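Local structure of pectate lyase (Paenibacillus sp. 0602, 5GT5) at residues 37-42 and 52-57; 41-46 and 102-107; 152-157 and 162-167; 245-250 and 263-268. The protein cleaves polygalacturonate and partly methylated pectin internally by beta-elimination, probably with the aid of calcium. The protein carries 1 engineered substitution. All blocks are in the same frame, centred on the assembly; numbering follows the deposited sequence.

Contact 1: residues 37-42 and 52-57; sequences TDLALA and VEIMND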
loop_
_atom_site.group_PDB
_atom_site.type_symbol
_atom_site.label_atom_id
_atom_site.label_comp_id
_atom_site.label_asym_id
_atom_site.label_seq_id
_atom_site.Cartn_x
_atom_site.Cartn_y
_atom_site.Cartn_z
ATOM N N THR A 37 -9.784 18.833 -22.482
ATOM C CA THR A 37 -8.520 18.438 -23.121
ATOM C C THR A 37 -7.342 18.528 -22.154
ATOM O O THR A 37 -6.528 17.606 -22.096
ATOM C CB THR A 37 -8.242 19.292 -24.349
ATOM O OG1 THR A 37 -9.355 19.185 -25.246
ATOM C CG2 THR A 37 -6.984 18.803 -25.068
ATOM N N ASP A 38 -7.280 19.609 -21.381
ATOM C CA ASP A 38 -6.287 19.744 -20.318
ATOM C C ASP A 38 -6.379 18.569 -19.368
ATOM O O ASP A 38 -5.361 18.008 -18.980
ATOM C CB ASP A 38 -6.488 21.015 -19.489
ATOM C CG ASP A 38 -6.322 22.295 -20.287
ATOM O OD1 ASP A 38 -5.636 22.317 -21.352
ATOM O OD2 ASP A 38 -6.889 23.296 -19.805
ATOM N N LEU A 39 -7.594 18.161 -19.001
ATOM C CA LEU A 39 -7.733 17.056 -18.064
ATOM C C LEU A 39 -7.245 15.748 -18.694
ATOM O O LEU A 39 -6.562 14.938 -18.042
ATOM C CB LEU A 39 -9.188 16.910 -17.643
ATOM C CG LEU A 39 -9.427 15.937 -16.471
ATOM C CD1 LEU A 39 -8.710 16.404 -15.220
ATOM C CD2 LEU A 39 -10.938 15.817 -16.182
ATOM N N ALA A 40 -7.618 15.521 -19.947
ATOM C CA ALA A 40 -7.209 14.328 -20.651
ATOM C C ALA A 40 -5.695 14.223 -20.756
ATOM O O ALA A 40 -5.115 13.139 -20.582
ATOM C CB ALA A 40 -7.829 14.276 -22.003
ATOM N N LEU A 41 -5.042 15.347 -21.024
ATOM C CA LEU A 41 -3.589 15.327 -21.099
ATOM C C LEU A 41 -2.952 15.078 -19.743
ATOM O O LEU A 41 -1.992 14.306 -19.651
ATOM C CB LEU A 41 -3.075 16.636 -21.684
ATOM C CG LEU A 41 -3.386 16.834 -23.168
ATOM C CD1 LEU A 41 -2.973 18.254 -23.622
ATOM C CD2 LEU A 41 -2.692 15.776 -24.010
ATOM N N ALA A 42 -3.496 15.686 -18.686
ATOM C CA ALA A 42 -2.942 15.563 -17.344
ATOM C C ALA A 42 -3.085 14.153 -16.770
ATOM O O ALA A 42 -2.169 13.672 -16.094
ATOM C CB ALA A 42 -3.614 16.548 -16.428
ATOM N N VAL A 52 -3.051 18.002 -10.111
ATOM C CA VAL A 52 -4.007 18.539 -11.067
ATOM C C VAL A 52 -4.890 19.565 -10.338
ATOM O O VAL A 52 -5.628 19.193 -9.397
ATOM C CB VAL A 52 -4.878 17.412 -11.691
ATOM C CG1 VAL A 52 -5.961 18.042 -12.585
ATOM C CG2 VAL A 52 -4.001 16.422 -12.486
ATOM N N GLU A 53 -4.796 20.853 -10.721
ATOM C CA GLU A 53 -5.674 21.885 -10.196
ATOM C C GLU A 53 -6.772 22.156 -11.209
ATOM O O GLU A 53 -6.520 22.686 -12.293
ATOM C CB GLU A 53 -4.937 23.186 -9.873
ATOM C CG GLU A 53 -5.894 24.168 -9.140
ATOM C CD GLU A 53 -5.293 25.512 -8.834
ATOM O OE1 GLU A 53 -4.069 25.686 -8.956
ATOM O OE2 GLU A 53 -6.076 26.404 -8.447
ATOM N N ILE A 54 -7.995 21.771 -10.857
ATOM C CA ILE A 54 -9.176 22.079 -11.657
ATOM C C ILE A 54 -9.502 23.555 -11.415
ATOM O O ILE A 54 -9.654 23.975 -10.275
ATOM C CB ILE A 54 -10.362 21.213 -11.190
ATOM C CG1 ILE A 54 -9.964 19.732 -11.211
ATOM C CG2 ILE A 54 -11.637 21.496 -12.003
ATOM C CD1 ILE A 54 -9.633 19.248 -12.576
ATOM N N MET A 55 -9.576 24.351 -12.475
ATOM C CA MET A 55 -9.636 25.804 -12.332
ATOM C C MET A 55 -11.058 26.355 -12.361
ATOM O O MET A 55 -11.296 27.491 -11.925
ATOM C CB MET A 55 -8.819 26.467 -13.466
ATOM C CG MET A 55 -7.344 26.011 -13.531
ATOM S SD MET A 55 -6.480 26.277 -11.995
ATOM C CE MET A 55 -6.395 28.087 -12.000
ATOM N N ASN A 56 -11.977 25.575 -12.905
ATOM C CA ASN A 56 -13.363 26.015 -13.076
ATOM C C ASN A 56 -14.246 24.787 -13.215
ATOM O O ASN A 56 -13.728 23.670 -13.322
ATOM C CB ASN A 56 -13.490 26.939 -14.302
ATOM C CG ASN A 56 -12.729 26.418 -15.527
ATOM O OD1 ASN A 56 -11.691 26.970 -15.879
ATOM N ND2 ASN A 56 -13.231 25.363 -16.176
ATOM N N ASP A 57 -15.562 24.964 -13.212
ATOM C CA ASP A 57 -16.451 23.841 -13.470
ATOM C C ASP A 57 -16.101 23.176 -14.797
ATOM O O ASP A 57 -15.732 23.860 -15.769
ATOM C CB ASP A 57 -17.930 24.267 -13.536
ATOM C CG ASP A 57 -18.465 24.841 -12.231
ATOM O OD1 ASP A 57 -17.798 24.738 -11.185
ATOM O OD2 ASP A 57 -19.586 25.428 -12.266
#

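Contact 2: residues 41-46 and 102-107; sequences LALKKN and LTIFSA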
loop_
_atom_site.group_PDB
_atom_site.type_symbol
_atom_site.label_atom_id
_atom_site.label_comp_id
_atom_site.label_asym_id
_atom_site.label_seq_id
_atom_site.Cartn_x
_atom_site.Cartn_y
_atom_site.Cartn_z
ATOM N N LEU A 41 -5.042 15.347 -21.024
ATOM C CA LEU A 41 -3.589 15.327 -21.099
ATOM C C LEU A 41 -2.952 15.078 -19.743
ATOM O O LEU A 41 -1.992 14.306 -19.651
ATOM C CB LEU A 41 -3.075 16.636 -21.684
ATOM C CG LEU A 41 -3.386 16.834 -23.168
ATOM C CD1 LEU A 41 -2.973 18.254 -23.622
ATOM C CD2 LEU A 41 -2.692 15.776 -24.010
ATOM N N ALA A 42 -3.496 15.686 -18.686
ATOM C CA ALA A 42 -2.942 15.563 -17.344
ATOM C C ALA A 42 -3.085 14.153 -16.770
ATOM O O ALA A 42 -2.169 13.672 -16.094
ATOM C CB ALA A 42 -3.614 16.548 -16.428
ATOM N N LEU A 43 -4.230 13.507 -17.036
ATOM C CA LEU A 43 -4.553 12.218 -16.417
ATOM C C LEU A 43 -4.270 11.014 -17.311
ATOM O O LEU A 43 -4.612 9.887 -16.963
ATOM C CB LEU A 43 -6.000 12.202 -15.907
ATOM C CG LEU A 43 -6.240 13.135 -14.732
ATOM C CD1 LEU A 43 -7.730 13.003 -14.362
ATOM C CD2 LEU A 43 -5.329 12.834 -13.516
ATOM N N LYS A 44 -3.630 11.244 -18.453
ATOM C CA LYS A 44 -3.203 10.148 -19.348
ATOM C C LYS A 44 -2.250 9.234 -18.596
ATOM O O LYS A 44 -1.385 9.724 -17.862
ATOM C CB LYS A 44 -2.503 10.709 -20.599
ATOM C CG LYS A 44 -2.238 9.652 -21.673
ATOM C CD LYS A 44 -1.652 10.307 -22.929
ATOM C CE LYS A 44 -1.362 9.269 -24.008
ATOM N NZ LYS A 44 -2.592 8.639 -24.500
ATOM N N LYS A 45 -2.433 7.926 -18.742
ATOM C CA LYS A 45 -1.548 6.968 -18.065
ATOM C C LYS A 45 -0.083 7.309 -18.338
ATOM O O LYS A 45 0.309 7.623 -19.470
ATOM C CB LYS A 45 -1.879 5.539 -18.529
ATOM C CG LYS A 45 -1.067 4.453 -17.855
ATOM C CD LYS A 45 -1.508 3.086 -18.401
ATOM C CE LYS A 45 -0.581 1.972 -17.908
ATOM N NZ LYS A 45 -0.865 0.672 -18.596
ATOM N N ASN A 46 0.711 7.289 -17.260
ATOM C CA ASN A 46 2.137 7.589 -17.309
ATOM C C ASN A 46 2.496 9.006 -17.659
ATOM O O ASN A 46 3.629 9.284 -18.078
ATOM C CB ASN A 46 2.906 6.545 -18.132
ATOM C CG ASN A 46 2.930 5.201 -17.464
ATOM O OD1 ASN A 46 3.070 5.132 -16.249
ATOM N ND2 ASN A 46 2.815 4.134 -18.240
ATOM N N LEU A 102 -0.667 11.237 -6.517
ATOM C CA LEU A 102 -1.384 12.189 -7.354
ATOM C C LEU A 102 -2.384 12.929 -6.496
ATOM O O LEU A 102 -3.104 12.305 -5.723
ATOM C CB LEU A 102 -2.103 11.432 -8.476
ATOM C CG LEU A 102 -3.109 12.232 -9.307
ATOM C CD1 LEU A 102 -2.428 13.289 -10.178
ATOM C CD2 LEU A 102 -3.944 11.281 -10.168
ATOM N N THR A 103 -2.447 14.248 -6.625
ATOM C CA THR A 103 -3.487 15.056 -5.992
ATOM C C THR A 103 -4.304 15.785 -7.039
ATOM O O THR A 103 -3.749 16.497 -7.911
ATOM C CB THR A 103 -2.880 16.084 -5.029
ATOM O OG1 THR A 103 -2.174 15.362 -4.013
ATOM C CG2 THR A 103 -3.970 16.958 -4.354
ATOM N N ILE A 104 -5.626 15.643 -6.942
ATOM C CA ILE A 104 -6.560 16.377 -7.803
ATOM C C ILE A 104 -7.412 17.250 -6.908
ATOM O O ILE A 104 -8.007 16.753 -5.959
ATOM C CB ILE A 104 -7.464 15.389 -8.636
ATOM C CG1 ILE A 104 -6.610 14.329 -9.349
ATOM C CG2 ILE A 104 -8.369 16.167 -9.572
ATOM C CD1 ILE A 104 -7.446 13.196 -10.012
ATOM N N PHE A 105 -7.501 18.541 -7.179
ATOM C CA PHE A 105 -8.234 19.431 -6.306
ATOM C C PHE A 105 -8.700 20.651 -7.071
ATOM O O PHE A 105 -8.301 20.847 -8.231
ATOM C CB PHE A 105 -7.372 19.857 -5.090
ATOM C CG PHE A 105 -6.424 21.006 -5.375
ATOM C CD1 PHE A 105 -5.254 20.790 -6.119
ATOM C CD2 PHE A 105 -6.696 22.272 -4.885
ATOM C CE1 PHE A 105 -4.392 21.851 -6.390
ATOM C CE2 PHE A 105 -5.825 23.336 -5.146
ATOM C CZ PHE A 105 -4.685 23.117 -5.902
ATOM N N SER A 106 -9.550 21.454 -6.423
ATOM C CA SER A 106 -9.772 22.833 -6.902
ATOM C C SER A 106 -9.691 23.792 -5.743
ATOM O O SER A 106 -9.860 23.410 -4.584
ATOM C CB SER A 106 -11.116 22.972 -7.616
ATOM O OG SER A 106 -12.197 23.079 -6.674
ATOM N N ALA A 107 -9.440 25.066 -6.061
ATOM C CA ALA A 107 -9.300 26.073 -5.033
ATOM C C ALA A 107 -10.649 26.518 -4.467
ATOM O O ALA A 107 -10.718 26.944 -3.337
ATOM C CB ALA A 107 -8.561 27.308 -5.566
#

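Contact 3: residues 152-157 and 162-167; sequences DYITLE and VWIDHC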
loop_
_atom_site.group_PDB
_atom_site.type_symbol
_atom_site.label_atom_id
_atom_site.label_comp_id
_atom_site.label_asym_id
_atom_site.label_seq_id
_atom_site.Cartn_x
_atom_site.Cartn_y
_atom_site.Cartn_z
ATOM N N ASP A 152 -21.315 5.846 -11.763
ATOM C CA ASP A 152 -20.956 6.115 -10.371
ATOM C C ASP A 152 -20.027 7.302 -10.375
ATOM O O ASP A 152 -19.238 7.446 -11.315
ATOM C CB ASP A 152 -20.206 4.908 -9.782
ATOM C CG ASP A 152 -20.847 3.589 -10.163
ATOM O OD1 ASP A 152 -21.802 3.193 -9.501
ATOM O OD2 ASP A 152 -20.377 2.943 -11.126
ATOM N N TYR A 153 -20.056 8.180 -9.376
ATOM C CA TYR A 153 -19.140 9.312 -9.435
ATOM C C TYR A 153 -17.674 8.886 -9.334
ATOM O O TYR A 153 -16.847 9.335 -10.104
ATOM C CB TYR A 153 -19.452 10.345 -8.360
ATOM C CG TYR A 153 -20.644 11.191 -8.652
ATOM C CD1 TYR A 153 -20.639 12.056 -9.759
ATOM C CD2 TYR A 153 -21.737 11.197 -7.809
ATOM C CE1 TYR A 153 -21.737 12.858 -10.015
ATOM C CE2 TYR A 153 -22.840 12.007 -8.062
ATOM C CZ TYR A 153 -22.808 12.836 -9.156
ATOM O OH TYR A 153 -23.920 13.620 -9.411
ATOM N N ILE A 154 -17.351 8.056 -8.352
ATOM C CA ILE A 154 -15.961 7.587 -8.190
ATOM C C ILE A 154 -16.002 6.105 -7.875
ATOM O O ILE A 154 -16.754 5.672 -6.980
ATOM C CB ILE A 154 -15.223 8.317 -7.057
ATOM C CG1 ILE A 154 -15.169 9.817 -7.345
ATOM C CG2 ILE A 154 -13.805 7.755 -6.891
ATOM C CD1 ILE A 154 -14.532 10.641 -6.204
ATOM N N THR A 155 -15.210 5.324 -8.609
ATOM C CA THR A 155 -15.008 3.889 -8.342
ATOM C C THR A 155 -13.535 3.701 -8.152
ATOM O O THR A 155 -12.713 4.188 -8.957
ATOM C CB THR A 155 -15.502 3.015 -9.483
ATOM O OG1 THR A 155 -16.903 3.284 -9.695
ATOM C CG2 THR A 155 -15.394 1.558 -9.145
ATOM N N LEU A 156 -13.177 3.003 -7.087
ATOM C CA LEU A 156 -11.784 2.683 -6.817
ATOM C C LEU A 156 -11.597 1.183 -7.032
ATOM O O LEU A 156 -12.327 0.370 -6.465
ATOM C CB LEU A 156 -11.430 3.049 -5.385
ATOM C CG LEU A 156 -11.886 4.442 -4.930
ATOM C CD1 LEU A 156 -11.558 4.610 -3.457
ATOM C CD2 LEU A 156 -11.205 5.520 -5.755
ATOM N N GLU A 157 -10.599 0.796 -7.828
ATOM C CA GLU A 157 -10.361 -0.624 -8.117
ATOM C C GLU A 157 -8.903 -0.968 -8.011
ATOM O O GLU A 157 -8.053 -0.264 -8.578
ATOM C CB GLU A 157 -10.845 -1.019 -9.520
ATOM C CG GLU A 157 -12.365 -0.926 -9.684
ATOM C CD GLU A 157 -12.848 -1.311 -11.068
ATOM O OE1 GLU A 157 -12.061 -1.909 -11.815
ATOM O OE2 GLU A 157 -14.019 -1.018 -11.408
ATOM N N VAL A 162 -6.161 6.095 -0.812
ATOM C CA VAL A 162 -7.009 7.062 -1.477
ATOM C C VAL A 162 -7.658 7.907 -0.401
ATOM O O VAL A 162 -8.327 7.364 0.476
ATOM C CB VAL A 162 -8.106 6.383 -2.323
ATOM C CG1 VAL A 162 -8.963 7.456 -3.010
ATOM C CG2 VAL A 162 -7.496 5.429 -3.378
ATOM N N TRP A 163 -7.491 9.225 -0.494
ATOM C CA TRP A 163 -8.143 10.168 0.386
ATOM C C TRP A 163 -9.070 11.034 -0.456
ATOM O O TRP A 163 -8.608 11.779 -1.320
ATOM C CB TRP A 163 -7.081 11.042 1.082
ATOM C CG TRP A 163 -7.617 11.915 2.174
ATOM C CD1 TRP A 163 -8.745 11.679 2.917
ATOM C CD2 TRP A 163 -7.051 13.153 2.670
ATOM N NE1 TRP A 163 -8.903 12.690 3.862
ATOM C CE2 TRP A 163 -7.899 13.607 3.714
ATOM C CE3 TRP A 163 -5.938 13.934 2.313
ATOM C CZ2 TRP A 163 -7.644 14.790 4.431
ATOM C CZ3 TRP A 163 -5.687 15.091 3.031
ATOM C CH2 TRP A 163 -6.530 15.518 4.065
ATOM N N ILE A 164 -10.368 10.953 -0.186
ATOM C CA ILE A 164 -11.366 11.827 -0.779
ATOM C C ILE A 164 -11.856 12.732 0.338
ATOM O O ILE A 164 -12.351 12.237 1.358
ATOM C CB ILE A 164 -12.515 11.019 -1.360
ATOM C CG1 ILE A 164 -11.997 10.197 -2.553
ATOM C CG2 ILE A 164 -13.646 11.965 -1.833
ATOM C CD1 ILE A 164 -12.862 8.986 -2.915
ATOM N N ASP A 165 -11.714 14.054 0.180
ATOM C CA ASP A 165 -11.935 14.926 1.327
ATOM C C ASP A 165 -12.470 16.290 0.907
ATOM O O ASP A 165 -12.072 16.825 -0.125
ATOM C CB ASP A 165 -10.623 15.063 2.133
ATOM C CG ASP A 165 -10.685 16.165 3.152
ATOM O OD1 ASP A 165 -10.360 17.320 2.767
ATOM O OD2 ASP A 165 -11.074 15.926 4.319
ATOM N N HIS A 166 -13.409 16.832 1.683
ATOM C CA HIS A 166 -14.037 18.111 1.322
ATOM C C HIS A 166 -14.623 18.098 -0.090
ATOM O O HIS A 166 -14.543 19.067 -0.852
ATOM C CB HIS A 166 -13.060 19.282 1.517
ATOM C CG HIS A 166 -12.928 19.719 2.945
ATOM N ND1 HIS A 166 -11.927 19.262 3.775
ATOM C CD2 HIS A 166 -13.693 20.563 3.677
ATOM C CE1 HIS A 166 -12.072 19.826 4.970
ATOM N NE2 HIS A 166 -13.148 20.590 4.946
ATOM N N CYS A 167 -15.272 16.995 -0.420
ATOM C CA CYS A 167 -16.009 16.903 -1.671
ATOM C C CYS A 167 -17.500 16.878 -1.409
ATOM O O CYS A 167 -17.942 16.624 -0.283
ATOM C CB CYS A 167 -15.602 15.650 -2.464
ATOM S SG CYS A 167 -13.906 15.737 -3.118
#

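Contact 4: residues 245-250 and 263-268; sequences KGHLVG and ITLHHN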
loop_
_atom_site.group_PDB
_atom_site.type_symbol
_atom_site.label_atom_id
_atom_site.label_comp_id
_atom_site.label_asym_id
_atom_site.label_seq_id
_atom_site.Cartn_x
_atom_site.Cartn_y
_atom_site.Cartn_z
ATOM N N LYS A 245 -28.279 4.842 -3.595
ATOM C CA LYS A 245 -27.095 4.061 -3.165
ATOM C C LYS A 245 -25.937 4.960 -2.748
ATOM O O LYS A 245 -25.585 5.899 -3.467
ATOM C CB LYS A 245 -26.600 3.142 -4.315
ATOM C CG LYS A 245 -27.551 2.023 -4.705
ATOM C CD LYS A 245 -27.233 1.516 -6.096
ATOM C CE LYS A 245 -28.228 0.475 -6.580
ATOM N NZ LYS A 245 -28.220 0.387 -8.073
ATOM N N GLY A 246 -25.313 4.663 -1.609
ATOM C CA GLY A 246 -24.160 5.404 -1.143
ATOM C C GLY A 246 -22.816 4.820 -1.553
ATOM O O GLY A 246 -22.300 5.118 -2.627
ATOM N N HIS A 247 -22.228 3.999 -0.681
ATOM C CA HIS A 247 -20.917 3.387 -0.880
ATOM C C HIS A 247 -21.020 1.855 -0.972
ATOM O O HIS A 247 -21.420 1.203 -0.001
ATOM C CB HIS A 247 -20.020 3.651 0.343
ATOM C CG HIS A 247 -19.749 5.101 0.636
ATOM N ND1 HIS A 247 -19.157 5.947 -0.261
ATOM C CD2 HIS A 247 -19.919 5.809 1.784
ATOM C CE1 HIS A 247 -19.020 7.153 0.297
ATOM N NE2 HIS A 247 -19.475 7.087 1.531
ATOM N N LEU A 248 -20.686 1.285 -2.111
ATOM C CA LEU A 248 -20.541 -0.165 -2.265
ATOM C C LEU A 248 -19.085 -0.502 -2.041
ATOM O O LEU A 248 -18.227 -0.089 -2.825
ATOM C CB LEU A 248 -20.985 -0.600 -3.662
ATOM C CG LEU A 248 -20.951 -2.116 -3.893
ATOM C CD1 LEU A 248 -21.913 -2.866 -2.952
ATOM C CD2 LEU A 248 -21.276 -2.386 -5.362
ATOM N N VAL A 249 -18.799 -1.198 -0.947
ATOM C CA VAL A 249 -17.418 -1.561 -0.601
ATOM C C VAL A 249 -17.319 -3.087 -0.690
ATOM O O VAL A 249 -17.665 -3.803 0.261
ATOM C CB VAL A 249 -17.027 -1.037 0.794
ATOM C CG1 VAL A 249 -15.557 -1.303 1.067
ATOM C CG2 VAL A 249 -17.336 0.470 0.894
ATOM N N GLY A 250 -16.895 -3.577 -1.855
ATOM C CA GLY A 250 -16.872 -4.996 -2.178
ATOM C C GLY A 250 -18.087 -5.292 -3.004
ATOM O O GLY A 250 -19.223 -5.353 -2.483
ATOM N N ILE A 263 -11.734 0.891 4.716
ATOM C CA ILE A 263 -12.239 2.240 4.512
ATOM C C ILE A 263 -12.598 2.928 5.831
ATOM O O ILE A 263 -13.152 2.305 6.740
ATOM C CB ILE A 263 -13.442 2.223 3.534
ATOM C CG1 ILE A 263 -13.835 3.642 3.159
ATOM C CG2 ILE A 263 -14.672 1.486 4.093
ATOM C CD1 ILE A 263 -14.748 3.700 1.916
ATOM N N THR A 264 -12.241 4.206 5.925
ATOM C CA THR A 264 -12.640 5.079 7.021
ATOM C C THR A 264 -13.520 6.165 6.467
ATOM O O THR A 264 -13.154 6.824 5.476
ATOM C CB THR A 264 -11.414 5.754 7.666
ATOM O OG1 THR A 264 -10.482 4.745 8.064
ATOM C CG2 THR A 264 -11.809 6.609 8.864
ATOM N N LEU A 265 -14.671 6.388 7.115
ATOM C CA LEU A 265 -15.575 7.522 6.805
ATOM C C LEU A 265 -15.648 8.417 8.041
ATOM O O LEU A 265 -15.924 7.913 9.133
ATOM C CB LEU A 265 -16.996 7.010 6.518
ATOM C CG LEU A 265 -17.113 5.878 5.489
ATOM C CD1 LEU A 265 -18.550 5.400 5.397
ATOM C CD2 LEU A 265 -16.604 6.330 4.112
ATOM N N HIS A 266 -15.433 9.720 7.917
ATOM C CA HIS A 266 -15.572 10.563 9.103
ATOM C C HIS A 266 -15.872 12.002 8.778
ATOM O O HIS A 266 -15.424 12.527 7.739
ATOM C CB HIS A 266 -14.385 10.422 10.082
ATOM C CG HIS A 266 -13.156 11.156 9.688
ATOM N ND1 HIS A 266 -12.936 12.478 10.040
ATOM C CD2 HIS A 266 -12.049 10.762 9.010
ATOM C CE1 HIS A 266 -11.768 12.861 9.575
ATOM N NE2 HIS A 266 -11.200 11.836 8.943
ATOM N N HIS A 267 -16.653 12.643 9.659
ATOM C CA HIS A 267 -17.061 14.044 9.448
ATOM C C HIS A 267 -17.727 14.221 8.083
ATOM O O HIS A 267 -17.552 15.224 7.393
ATOM C CB HIS A 267 -15.873 15.015 9.681
ATOM C CG HIS A 267 -15.426 15.045 11.109
ATOM N ND1 HIS A 267 -14.509 14.146 11.631
ATOM C CD2 HIS A 267 -15.833 15.804 12.166
ATOM C CE1 HIS A 267 -14.377 14.348 12.925
ATOM N NE2 HIS A 267 -15.158 15.369 13.273
ATOM N N ASN A 268 -18.516 13.214 7.698
ATOM C CA ASN A 268 -19.319 13.288 6.473
ATOM C C ASN A 268 -20.771 13.453 6.808
ATOM O O ASN A 268 -21.239 12.955 7.844
ATOM C CB ASN A 268 -19.215 12.023 5.619
ATOM C CG ASN A 268 -17.818 11.756 5.125
ATOM O OD1 ASN A 268 -16.997 12.683 4.942
ATOM N ND2 ASN A 268 -17.527 10.470 4.896
#

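Contact 1: residues 37-42 and 52-57
A42 and V52 lie where the two backbones come nearest, their CA atoms 7.0 Å apart, and the axes of helix 37-42 and strand 52-54 run nearly antiparallel at 165°. V52 serves two partners with its two methyls. CG2 meets A42 CB at 4.0 Å, and CG1 meets L39 CD1 at 4.1 Å. L39 swings CG anti to its own backbone N (chi1 -170°), which carries CD1 out from the helix toward the strand. There the L39 side chain lies across V52 at about a right angle. The same CD1 also touches I54 CD1 at 4.0 Å, so one methyl is shared between two strand residues. V33 of strand 30-33 packs against L39, V52 and I54, and F74 covers L39 further. Strands 30-33 and 51-54 are parallel neighbours in the right-handed parallel beta-helix of polysaccharide lyase family 1, and helix 36-43 connects them. E53 lies on the other side of its strand and forms a salt bridge with K438. Everything that meets across the contact is aliphatic carbon. The helix is therefore held by burial and shape, not by directional bonds, while the backbone of V52 and E53 is bonded to the neighbouring strands.

Contact 2: residues 41-46 and 102-107
L43 is the residue of segment 41-46 that meets L102 and I104. Its CB and CG stay back from the strand; CG is still 4.9 Å from I104 CD1. CG sits beside the backbone N (chi1 -68°), and beyond it the chain forks. L43 CD1 continues the extended line from CA and stops 4.4 Å from I104 CD1. CD2 is the branch that makes the contact. It meets L102 CD2 at 3.9 Å and I104 CD1 at 4.1 Å. L43 and I104 approach tip to tip, whereas L102 crosses L43 at about a right angle. The fold is the right-handed parallel beta-helix of polysaccharide lyase family 1. Strand 102-106 lies in it between the parallel strands 51-54 and 125-128. L102 and I104 point to the helix side of their strand. T103 and F105 face the other way and pack on L442. Within the strand, L102 CD2 and I104 CD1 are 4.0 Å apart, so the three methyls form a close triangle with L43 CD2. V96 of strand 92-97 touches both L43 and L102. At the end of segment 41-46, N46 packs against F404 of the second subunit.

Contact 3: residues 152-157 and 162-167
I154 and I164 point at each other tip to tip across the interior of the right-handed parallel beta-helix, between strands 154-157 and 160-165. The strands belong to different faces of the coil, and the CA atoms of this pair are 9.7 Å apart. Each isoleucine holds CG1 beside its backbone N and extends CD1 inward, and the two CD1 atoms meet at 4.0 Å. L156 and V162 form a second head-on pair, with CA atoms closer at 8.4 Å. Here L156 CD1 sits against the branched end of V162, 3.9 Å from V162 CG1, and L156 CD2 reaches the same V162 CG1 at 4.0 Å. F169 packs on both I154 and I164, and V186 packs on L156. T155 faces away from this core. D152 lies just ahead of the strand and is a likely calcium ligand, as in a close relative; its OD1 is bonded to G175 N. On the far side of strand 160-165, D165 CB lies over one face of the W163 ring. D165 OD1 also forms a salt bridge with R128. H166 ND1 donates to D165 OD1 at 2.7 Å with an angle of 162°, on the syn side and 35° out of the carboxylate plane.

Contact 4: residues 245-250 and 263-268
H247 and L265 both place CG beside the backbone N and anti to the carbonyl carbon, with chi1 of -61° and -51°. The two side chains thereby reach out from opposite directions and meet between their backbones. Both leucine methyls touch the imidazole. L265 CD1 lies 3.9 Å from H247 CD2, and L265 CD2 lies 3.9 Å from H247 NE2. The two ring nitrogens have polar partners beyond the contact: ND1 is bonded to V177 O and NE2 to Y270 OH. These two bonds fix the rotation of the ring, and the leucine packs against the part of it that includes CD2. V249 and I263 make the second pair, and their methyls V249 CG1 and I263 CG2 are 4.2 Å apart. It is an aliphatic contact, with V186 also packed on I263.

The H247 side chain is about 5 Å from those of D178, a likely calcium ligand, and R276, the likely active-site arginine, as in a close relative. L248 N is hydrogen-bonded to D178 OD1, so this segment adjoins the probable calcium site. On the other side of strand 262-271, H266 ND1 and H267 ND1 share a nearly straight hydrogen bond of 2.8 Å, and H267 NE2 is bonded to D414.

Both segments belong to the right-handed parallel beta-helix. Strand 248-249 is at the border of a parallel sheet, next to 279-281. Strand 262-271 runs parallel to 184-194 and to 284-288. H247 packs on I188 of strand 184-194, and L265 packs on A287 of strand 284-288.

In the fold
From the N terminus, contact 1 closes first, over a short loop between helix 36-43 and the strand after it. Contact 2 starts from the same helix, sharing L41 and A42, and closes a much longer loop of 55 residues. The strand of contact 1 lies inside that span, so the two spans overlap. They also touch, because strands 51-54 and 102-106 are bonded neighbours. Contact 3 opens only after both have closed, with only four residues between its segments. Contact 4 follows in series over twelve. Contacts 1 and 2 seat the helix on the early strands. Contacts 3 and 4, with centres about 10 Å apart, join facing walls of the beta-helix near the probable calcium site.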